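Local atomic coordinates of alpha-2,3-sialyltransferase (Campylobacter jejuni, PDB entry 2P2V), a protein that probably transfers sialic acid from CMP-sialic acid to galactose-containing acceptors in alpha-2,3 linkage, acting through the glycosyltransferase domain that this chain represents. Residues V72-Y77 with F272-L277; S150-C155 with K215-I220; Y209-L214 with N236-S241. All blocks are in the same frame, centred on the assembly; numbering follows the deposited sequence.

Contact 1 (V72-Y77 with F272-L277); sequences VFLQQY and FYKNQL. With EDO (1,2-ethanediol), chain F.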
# COMPACT_ATOMS: atom_id res chain seq x y z
N VAL A 72 -16.73 -7.10 -19.11
CA VAL A 72 -17.36 -6.16 -20.01
C VAL A 72 -17.60 -4.85 -19.30
O VAL A 72 -18.33 -4.02 -19.78
CB VAL A 72 -18.74 -6.68 -20.54
CG1 VAL A 72 -18.50 -7.91 -21.47
CG2 VAL A 72 -19.62 -7.14 -19.36
N PHE A 73 -16.90 -4.61 -18.19
CA PHE A 73 -17.19 -3.34 -17.45
C PHE A 73 -16.93 -2.10 -18.25
O PHE A 73 -17.66 -1.11 -18.17
CB PHE A 73 -16.43 -3.29 -16.11
CG PHE A 73 -16.97 -2.24 -15.18
CD1 PHE A 73 -18.12 -2.53 -14.40
CD2 PHE A 73 -16.41 -0.98 -15.13
CE1 PHE A 73 -18.64 -1.55 -13.56
CE2 PHE A 73 -16.95 0.03 -14.27
CZ PHE A 73 -18.08 -0.31 -13.50
N LEU A 74 -15.82 -2.09 -19.01
CA LEU A 74 -15.52 -0.90 -19.80
C LEU A 74 -16.69 -0.49 -20.69
O LEU A 74 -17.05 0.68 -20.73
CB LEU A 74 -14.26 -1.16 -20.68
CG LEU A 74 -13.77 0.03 -21.54
CD1 LEU A 74 -12.91 0.97 -20.77
CD2 LEU A 74 -12.91 -0.60 -22.67
N GLN A 75 -17.23 -1.44 -21.46
CA GLN A 75 -18.36 -1.14 -22.34
C GLN A 75 -19.64 -0.82 -21.52
O GLN A 75 -20.38 0.12 -21.84
CB GLN A 75 -18.61 -2.31 -23.29
CG GLN A 75 -17.42 -2.53 -24.25
CD GLN A 75 -16.32 -3.45 -23.70
OE1 GLN A 75 -16.24 -3.75 -22.51
NE2 GLN A 75 -15.44 -3.92 -24.62
N GLN A 76 -19.86 -1.55 -20.43
CA GLN A 76 -21.12 -1.33 -19.70
C GLN A 76 -21.11 0.02 -19.00
O GLN A 76 -22.18 0.69 -18.84
CB GLN A 76 -21.31 -2.41 -18.63
CG GLN A 76 -21.56 -3.82 -19.09
CD GLN A 76 -22.89 -4.04 -19.74
OE1 GLN A 76 -23.48 -3.15 -20.35
NE2 GLN A 76 -23.40 -5.26 -19.58
N TYR A 77 -19.95 0.41 -18.48
CA TYR A 77 -19.82 1.75 -17.83
C TYR A 77 -20.20 2.87 -18.82
O TYR A 77 -20.97 3.74 -18.52
CB TYR A 77 -18.38 1.94 -17.34
CG TYR A 77 -18.14 3.24 -16.60
CD1 TYR A 77 -18.48 3.35 -15.24
CD2 TYR A 77 -17.61 4.35 -17.23
CE1 TYR A 77 -18.27 4.56 -14.55
CE2 TYR A 77 -17.37 5.57 -16.54
CZ TYR A 77 -17.68 5.63 -15.21
OH TYR A 77 -17.42 6.83 -14.59
N PHE A 272 -5.15 1.17 -24.40
CA PHE A 272 -4.32 0.84 -23.27
C PHE A 272 -5.06 -0.20 -22.41
O PHE A 272 -4.51 -1.24 -22.03
CB PHE A 272 -4.03 2.11 -22.42
CG PHE A 272 -3.19 1.81 -21.21
CD1 PHE A 272 -3.80 1.29 -20.06
CD2 PHE A 272 -1.80 1.97 -21.24
CE1 PHE A 272 -3.05 0.93 -18.96
CE2 PHE A 272 -1.04 1.67 -20.11
CZ PHE A 272 -1.67 1.11 -18.97
N TYR A 273 -6.31 0.14 -22.09
CA TYR A 273 -7.16 -0.72 -21.23
C TYR A 273 -7.38 -2.12 -21.78
O TYR A 273 -7.14 -3.13 -21.08
CB TYR A 273 -8.48 -0.00 -21.02
CG TYR A 273 -9.38 -0.72 -20.04
CD1 TYR A 273 -9.51 -0.25 -18.73
CD2 TYR A 273 -10.08 -1.87 -20.41
CE1 TYR A 273 -10.34 -0.94 -17.80
CE2 TYR A 273 -10.93 -2.53 -19.52
CZ TYR A 273 -11.03 -2.07 -18.23
OH TYR A 273 -11.86 -2.71 -17.31
N LYS A 274 -7.71 -2.19 -23.09
CA LYS A 274 -8.02 -3.46 -23.73
C LYS A 274 -6.77 -4.28 -23.92
O LYS A 274 -6.82 -5.52 -23.94
CB LYS A 274 -8.65 -3.21 -25.09
CG LYS A 274 -10.09 -2.87 -25.06
CD LYS A 274 -10.62 -2.58 -26.45
CE LYS A 274 -12.13 -2.45 -26.42
NZ LYS A 274 -12.66 -2.33 -27.81
N ASN A 275 -5.64 -3.62 -24.15
CA ASN A 275 -4.33 -4.30 -24.28
C ASN A 275 -3.98 -5.05 -23.01
O ASN A 275 -3.57 -6.21 -23.02
CB ASN A 275 -3.21 -3.27 -24.56
CG ASN A 275 -1.82 -3.91 -24.64
OD1 ASN A 275 -1.50 -4.58 -25.62
ND2 ASN A 275 -0.97 -3.68 -23.63
N GLN A 276 -4.15 -4.35 -21.88
CA GLN A 276 -3.87 -4.91 -20.58
C GLN A 276 -4.83 -6.02 -20.25
O GLN A 276 -4.39 -7.09 -19.82
CB GLN A 276 -3.94 -3.83 -19.52
CG GLN A 276 -2.78 -2.90 -19.59
CD GLN A 276 -2.36 -2.46 -18.22
OE1 GLN A 276 -3.20 -2.30 -17.33
NE2 GLN A 276 -1.06 -2.25 -18.03
N LEU A 277 -6.12 -5.79 -20.49
CA LEU A 277 -7.18 -6.76 -20.21
C LEU A 277 -6.98 -8.05 -21.01
O LEU A 277 -7.10 -9.15 -20.47
CB LEU A 277 -8.56 -6.16 -20.50
CG LEU A 277 -9.78 -6.70 -19.74
CD1 LEU A 277 -9.76 -6.27 -18.30
CD2 LEU A 277 -11.07 -6.24 -20.38
C1 EDO F . -6.80 -2.05 -16.96
O1 EDO F . -7.35 -1.62 -15.71
C2 EDO F . -6.73 -3.56 -16.99
O2 EDO F . -7.77 -3.97 -17.89
O HOH W 1 -13.76 -4.36 -18.77
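Both faces of the Tyr273 ring are occupied. Over one, Leu74 CD1 stands 4.0 Å from the ring centroid and 10° off the normal, a CH-pi contact; over the opposite face lies a 1,2-ethanediol molecule, probably from the crystallisation liquor. Phe116 meets the same ring edge-to-face from helix 107-116, which packs against both segments. The motif is the packing of two roughly antiparallel helices of a mixed alpha-beta fold: the short segments 73-77 and 272-277 run at 147° with axes 12.1 Å apart, a separation wide enough that long side chains must bridge it. Leu74 and Tyr273 do so by sliding past each other in opposite directions; with its CG anti to the backbone N (chi1 -178°), Leu74 extends toward the partner helix and carries CD1 over the ring.

At the ring's hydroxyl end, Tyr273 OH is 2.9 Å from a water oxygen that in turn accepts a hydrogen bond from Leu74 N at 3.1 Å. The water sits at the first turn of helix 73-85, where Leu74 N has no preceding turn to bond to, and thus ties that helix start to the tyrosine hydroxyl. Leu74 O accepts a hydrogen bond from Tyr143 OH of a second subunit, so the contact adjoins a subunit interface, while Val72 and Gln76 touch the bound CMP-3-fluoro-sialic acid. One residue further along each helix, the extended Lys274 chain crosses Gln75 at about a right angle, with Lys274 CE 4.0 Å from Gln75 NE2.

Contact 2 (S150-C155 with K215-I220); sequences SGVYMC and KLLKSI. With CSF (cytidine-5'-monophosphate-3-fluoro-N-acetyl-neuraminic acid), chain O; EDO (1,2-ethanediol), chain J.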
# COMPACT_ATOMS: atom_id res chain seq x y z
N SER A 150 -25.41 -13.25 -10.76
CA SER A 150 -25.55 -11.82 -10.39
C SER A 150 -26.77 -11.57 -9.57
O SER A 150 -26.75 -10.70 -8.73
CB SER A 150 -25.58 -10.90 -11.61
OG SER A 150 -24.34 -11.06 -12.28
N GLY A 151 -27.85 -12.32 -9.81
CA GLY A 151 -29.05 -12.14 -8.95
C GLY A 151 -28.78 -12.32 -7.48
O GLY A 151 -29.16 -11.47 -6.66
N VAL A 152 -28.15 -13.42 -7.14
CA VAL A 152 -27.66 -13.74 -5.80
C VAL A 152 -26.65 -12.72 -5.33
O VAL A 152 -26.74 -12.25 -4.23
CB VAL A 152 -27.06 -15.17 -5.70
CG1 VAL A 152 -26.64 -15.57 -4.28
CG2 VAL A 152 -28.05 -16.21 -6.23
N TYR A 153 -25.70 -12.32 -6.18
CA TYR A 153 -24.71 -11.32 -5.78
C TYR A 153 -25.39 -10.03 -5.35
O TYR A 153 -25.03 -9.45 -4.32
CB TYR A 153 -23.75 -11.05 -6.99
CG TYR A 153 -22.54 -10.23 -6.64
CD1 TYR A 153 -21.33 -10.85 -6.36
CD2 TYR A 153 -22.61 -8.84 -6.61
CE1 TYR A 153 -20.24 -10.07 -6.02
CE2 TYR A 153 -21.53 -8.06 -6.26
CZ TYR A 153 -20.35 -8.70 -6.00
OH TYR A 153 -19.25 -7.95 -5.68
N MET A 154 -26.36 -9.57 -6.14
CA MET A 154 -27.10 -8.35 -5.85
C MET A 154 -27.83 -8.48 -4.51
O MET A 154 -27.94 -7.46 -3.76
CB MET A 154 -28.11 -8.03 -6.95
CG MET A 154 -27.42 -7.49 -8.25
SD MET A 154 -28.64 -6.85 -9.42
CE MET A 154 -29.33 -8.38 -9.92
N CYS A 155 -28.34 -9.67 -4.21
CA CYS A 155 -28.99 -9.90 -2.86
C CYS A 155 -28.00 -9.69 -1.71
O CYS A 155 -28.30 -9.03 -0.70
CB CYS A 155 -29.57 -11.31 -2.77
SG CYS A 155 -31.03 -11.54 -3.81
N LYS A 215 -30.78 -19.01 0.53
CA LYS A 215 -31.30 -19.50 1.82
C LYS A 215 -30.33 -19.20 2.96
O LYS A 215 -30.71 -18.82 4.06
CB LYS A 215 -31.63 -20.99 1.73
CG LYS A 215 -32.89 -21.29 0.87
CD LYS A 215 -33.40 -22.73 1.09
CE LYS A 215 -32.64 -23.77 0.21
NZ LYS A 215 -33.52 -24.96 -0.22
N LEU A 216 -29.03 -19.34 2.67
CA LEU A 216 -28.00 -18.96 3.65
C LEU A 216 -27.99 -17.49 4.00
O LEU A 216 -27.83 -17.15 5.17
CB LEU A 216 -26.60 -19.44 3.23
CG LEU A 216 -25.49 -19.25 4.28
CD1 LEU A 216 -25.80 -20.08 5.58
CD2 LEU A 216 -24.09 -19.62 3.74
N LEU A 217 -28.10 -16.60 2.99
CA LEU A 217 -28.18 -15.17 3.26
C LEU A 217 -29.33 -14.90 4.20
O LEU A 217 -29.20 -14.11 5.14
CB LEU A 217 -28.38 -14.40 1.94
CG LEU A 217 -27.08 -14.26 1.11
CD1 LEU A 217 -27.46 -13.76 -0.31
CD2 LEU A 217 -26.12 -13.31 1.82
N LYS A 218 -30.46 -15.55 3.91
CA LYS A 218 -31.69 -15.34 4.73
C LYS A 218 -31.48 -15.86 6.15
O LYS A 218 -31.78 -15.16 7.10
CB LYS A 218 -32.89 -16.03 4.06
CG LYS A 218 -34.24 -15.91 4.80
CD LYS A 218 -35.28 -16.72 4.04
CE LYS A 218 -36.69 -16.50 4.53
NZ LYS A 218 -36.76 -16.21 6.01
N SER A 219 -30.91 -17.06 6.31
CA SER A 219 -30.67 -17.57 7.70
C SER A 219 -29.60 -16.88 8.53
O SER A 219 -29.75 -16.77 9.74
CB SER A 219 -30.56 -19.09 7.84
OG SER A 219 -29.84 -19.72 6.80
N ILE A 220 -28.52 -16.41 7.90
CA ILE A 220 -27.50 -15.68 8.67
C ILE A 220 -27.90 -14.25 9.01
O ILE A 220 -27.66 -13.76 10.12
CB ILE A 220 -26.11 -15.62 7.91
CG1 ILE A 220 -25.60 -16.99 7.56
CG2 ILE A 220 -25.04 -14.96 8.77
CD1 ILE A 220 -24.37 -16.88 6.59
C5A CSF O . -23.37 -14.99 -18.14
C4A CSF O . -24.35 -15.81 -17.31
C2A CSF O . -24.77 -13.78 -15.79
O6A CSF O . -23.92 -13.06 -16.72
C6A CSF O . -23.81 -13.52 -18.09
C3A CSF O . -24.44 -15.27 -15.87
O4A CSF O . -23.88 -17.15 -17.23
N5A CSF O . -23.48 -15.50 -19.53
C7A CSF O . -22.82 -12.60 -18.79
C8A CSF O . -23.27 -11.14 -18.69
C9A CSF O . -22.23 -10.18 -19.29
O9A CSF O . -22.71 -8.81 -19.30
O8A CSF O . -24.59 -11.02 -19.30
O7A CSF O . -21.52 -12.81 -18.23
C1A CSF O . -24.43 -13.37 -14.37
OBA CSF O . -24.90 -14.10 -13.45
OAA CSF O . -23.73 -12.34 -14.18
O1A CSF O . -26.19 -13.55 -15.91
O2A CSF O . -27.42 -14.12 -17.98
N1 CSF O . -31.30 -15.05 -14.97
C2 CSF O . -31.96 -16.28 -14.65
N3 CSF O . -32.50 -17.05 -15.64
C4 CSF O . -32.43 -16.64 -16.93
C5 CSF O . -31.79 -15.44 -17.26
C6 CSF O . -31.24 -14.65 -16.26
C3' CSF O . -28.41 -13.82 -13.70
C2' CSF O . -29.49 -14.77 -13.22
C1' CSF O . -30.75 -14.20 -13.89
O4' CSF O . -30.46 -12.87 -14.37
C4' CSF O . -29.12 -12.51 -14.04
PA CSF O . -27.07 -12.92 -17.13
O5' CSF O . -28.45 -12.48 -16.39
C5' CSF O . -28.46 -11.73 -15.17
O3' CSF O . -27.47 -13.56 -12.67
O2' CSF O . -29.61 -14.69 -11.77
N4 CSF O . -32.97 -17.40 -17.93
O2 CSF O . -32.00 -16.66 -13.45
O3A CSF O . -26.50 -11.66 -17.71
C10 CSF O . -22.37 -15.49 -20.29
O10 CSF O . -21.28 -15.05 -19.89
C11 CSF O . -22.54 -16.02 -21.69
F3A CSF O . -23.24 -15.45 -15.22
C1 EDO J . -25.42 -16.03 12.73
O1 EDO J . -26.55 -15.24 12.37
C2 EDO J . -25.49 -17.31 11.91
O2 EDO J . -24.16 -17.82 11.78
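Leu217 turns its CG anti to its own carbonyl carbon (chi1 -77°), and with chi2 at 167° its CD1 reaches Cys155 CB at 4.1 Å. The same methyl lies 4.4 Å from Val152 CG1, so a single leucine branch meets two residues one helical turn apart. With 89 Å² buried and no hydrogen bond across, this is light apolar helix-helix packing, nearest at Cys155 and Leu217.

The other end of segment 150-155 is polar and belongs to the donor site. Ser150 N donates to carboxylate oxygen OBA of the bound CMP-3-fluoro-sialic acid at 2.9 Å and 162°, and Gly151 N donates to its ribose O3' at 3.1 Å. Ser150 OG lies so close to the other carboxylate oxygen, OAA, that the bond modelled there is doubtful in its detail. The backbone donors lie at the N-terminal end of helix 150-161, whose dipole would probably favour the carboxylate's negative charge.

Around this, Leu217 also touches Phe133 of helix 131-144, and Val152 and Cys155 lie against Leu214, a turn earlier on helix 207-221. On the sheet side, Ser150 and Met154 rest on strand 44-48, placing helix 150-161 between that strand and helix 207-221.

Contact 3 (Y209-L214 with N236-S241); sequences YDIEAL and NHFPLS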
# COMPACT_ATOMS: atom_id res chain seq x y z
N TYR A 209 -27.14 -24.25 -6.28
CA TYR A 209 -26.23 -23.39 -5.54
C TYR A 209 -26.82 -22.02 -5.32
O TYR A 209 -26.74 -21.51 -4.22
CB TYR A 209 -24.85 -23.31 -6.20
CG TYR A 209 -23.81 -22.60 -5.35
CD1 TYR A 209 -23.57 -22.98 -4.03
CD2 TYR A 209 -23.07 -21.53 -5.89
CE1 TYR A 209 -22.62 -22.29 -3.25
CE2 TYR A 209 -22.12 -20.85 -5.11
CZ TYR A 209 -21.89 -21.24 -3.81
OH TYR A 209 -20.96 -20.54 -3.07
N ASP A 210 -27.40 -21.39 -6.34
CA ASP A 210 -28.06 -20.08 -6.12
C ASP A 210 -29.06 -20.17 -5.01
O ASP A 210 -29.06 -19.33 -4.10
CB ASP A 210 -28.77 -19.55 -7.36
CG ASP A 210 -27.84 -18.84 -8.30
OD1 ASP A 210 -26.63 -18.65 -7.97
OD2 ASP A 210 -28.32 -18.45 -9.40
N ILE A 211 -29.93 -21.18 -5.07
CA ILE A 211 -30.90 -21.36 -4.00
C ILE A 211 -30.27 -21.57 -2.62
O ILE A 211 -30.66 -20.91 -1.69
CB ILE A 211 -32.02 -22.45 -4.33
CG1 ILE A 211 -32.78 -22.00 -5.57
CG2 ILE A 211 -32.99 -22.64 -3.09
CD1 ILE A 211 -33.59 -23.12 -6.20
N GLU A 212 -29.28 -22.46 -2.49
CA GLU A 212 -28.61 -22.64 -1.20
C GLU A 212 -28.00 -21.33 -0.65
O GLU A 212 -28.11 -21.00 0.55
CB GLU A 212 -27.52 -23.68 -1.37
CG GLU A 212 -26.76 -23.99 -0.08
CD GLU A 212 -25.55 -24.85 -0.39
OE1 GLU A 212 -25.73 -26.07 -0.57
OE2 GLU A 212 -24.42 -24.29 -0.49
N ALA A 213 -27.32 -20.58 -1.54
CA ALA A 213 -26.70 -19.32 -1.15
C ALA A 213 -27.74 -18.33 -0.70
O ALA A 213 -27.54 -17.60 0.27
CB ALA A 213 -25.89 -18.74 -2.32
N LEU A 214 -28.86 -18.25 -1.43
CA LEU A 214 -29.96 -17.34 -1.04
C LEU A 214 -30.58 -17.72 0.31
O LEU A 214 -30.88 -16.86 1.14
CB LEU A 214 -31.06 -17.36 -2.10
CG LEU A 214 -30.85 -16.53 -3.39
CD1 LEU A 214 -31.92 -16.89 -4.45
CD2 LEU A 214 -30.85 -15.03 -3.10
N ASN A 236 -41.58 -21.54 -6.62
CA ASN A 236 -41.55 -22.88 -6.00
C ASN A 236 -40.55 -23.00 -4.87
O ASN A 236 -40.52 -24.02 -4.17
CB ASN A 236 -41.19 -23.94 -7.02
CG ASN A 236 -42.25 -24.11 -8.08
OD1 ASN A 236 -43.40 -23.70 -7.92
ND2 ASN A 236 -41.86 -24.74 -9.20
N HIS A 237 -39.69 -21.98 -4.71
CA HIS A 237 -38.64 -22.01 -3.69
C HIS A 237 -38.69 -20.89 -2.71
O HIS A 237 -38.25 -21.06 -1.57
CB HIS A 237 -37.28 -22.02 -4.35
CG HIS A 237 -37.07 -23.22 -5.19
ND1 HIS A 237 -36.73 -24.45 -4.66
CD2 HIS A 237 -37.16 -23.40 -6.53
CE1 HIS A 237 -36.61 -25.32 -5.64
NE2 HIS A 237 -36.86 -24.71 -6.78
N PHE A 238 -39.21 -19.75 -3.16
CA PHE A 238 -39.48 -18.63 -2.29
C PHE A 238 -40.94 -18.27 -2.43
O PHE A 238 -41.50 -18.41 -3.54
CB PHE A 238 -38.57 -17.44 -2.66
CG PHE A 238 -37.14 -17.79 -2.49
CD1 PHE A 238 -36.42 -18.37 -3.54
CD2 PHE A 238 -36.54 -17.68 -1.25
CE1 PHE A 238 -35.11 -18.76 -3.35
CE2 PHE A 238 -35.22 -18.06 -1.07
CZ PHE A 238 -34.53 -18.62 -2.12
N PRO A 239 -41.56 -17.84 -1.31
CA PRO A 239 -42.97 -17.43 -1.32
C PRO A 239 -43.19 -16.22 -2.21
O PRO A 239 -42.44 -15.22 -2.11
CB PRO A 239 -43.22 -17.00 0.13
CG PRO A 239 -41.84 -16.70 0.69
CD PRO A 239 -40.98 -17.72 0.04
N LEU A 240 -44.23 -16.28 -3.05
CA LEU A 240 -44.75 -15.07 -3.66
C LEU A 240 -45.13 -14.06 -2.60
O LEU A 240 -45.74 -14.39 -1.55
CB LEU A 240 -45.95 -15.33 -4.59
CG LEU A 240 -45.79 -16.19 -5.83
CD1 LEU A 240 -47.18 -16.48 -6.40
CD2 LEU A 240 -44.86 -15.54 -6.89
N SER A 241 -44.76 -12.82 -2.86
CA SER A 241 -45.18 -11.68 -2.08
C SER A 241 -46.73 -11.58 -2.13
O SER A 241 -47.36 -11.90 -3.16
CB SER A 241 -44.58 -10.43 -2.74
OG SER A 241 -44.52 -9.40 -1.79
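Ile211 CD1 sits over one face of the His237 ring, 3.5 Å from its centroid and only 5° off the ring normal. That is nearly the ideal CH-pi position, and the methyl lies at similar distances from all five ring atoms, between 3.6 Å (CG) and 3.8 Å (CE1). The two side chains cross at about a right angle. An extended isoleucine branch, with chi2 at 164°, carries CD1 out from the helix to the imidazole.

Next along the loop, Phe238 reaches the following turn obliquely: its CZ is 3.7 Å from Leu214 CB, and Leu214 CD1 packs 3.9 Å from Phe238 CE1. Ile211 CG2 is a looser neighbour, 4.4 Å from Phe238 CZ. Ile211 and Leu214, three residues apart, thus present one helical ridge to two consecutive loop residues. The contact is apolar and buries 198 Å², both sides summed, with His237 exposed and Phe238 buried.

Further out, Ile211 also packs on Phe173, whose backbone N hydrogen-bonds the bound nucleotide sugar, and Asp210 hydrogen-bonds Thr149, just before helix 150-161. Helix 207-221 belongs to the beta-alpha-beta crossover between adjacent parallel strands 165-169 and 224-227. The latter, outermost within this chain, supports Phe238 through Ile225, and backbone hydrogen bonds link Pro239 and Ser241 with its Ala227, fastening the loop beside the sheet.

Contacts 2 and 3 share helix 207-221 and touch directly, through Val152 CG1 and Ala213 CB at 3.8 Å, with centres 9 Å apart. Contact 1 lies across the chain's centre, with its centre about 28 Å from that of contact 2 and 34 Å from that of contact 3. All three are largely buried, but only contact 3 has an exposed touching residue, and only contact 1 adjoins a second subunit. Their chemistry differs accordingly: contact 1 combines a CH-pi contact with a water bridge, contact 2 is apolar, without a hydrogen bond across, yet borders the donor site, and contact 3 joins helix to loop through two aromatic rings.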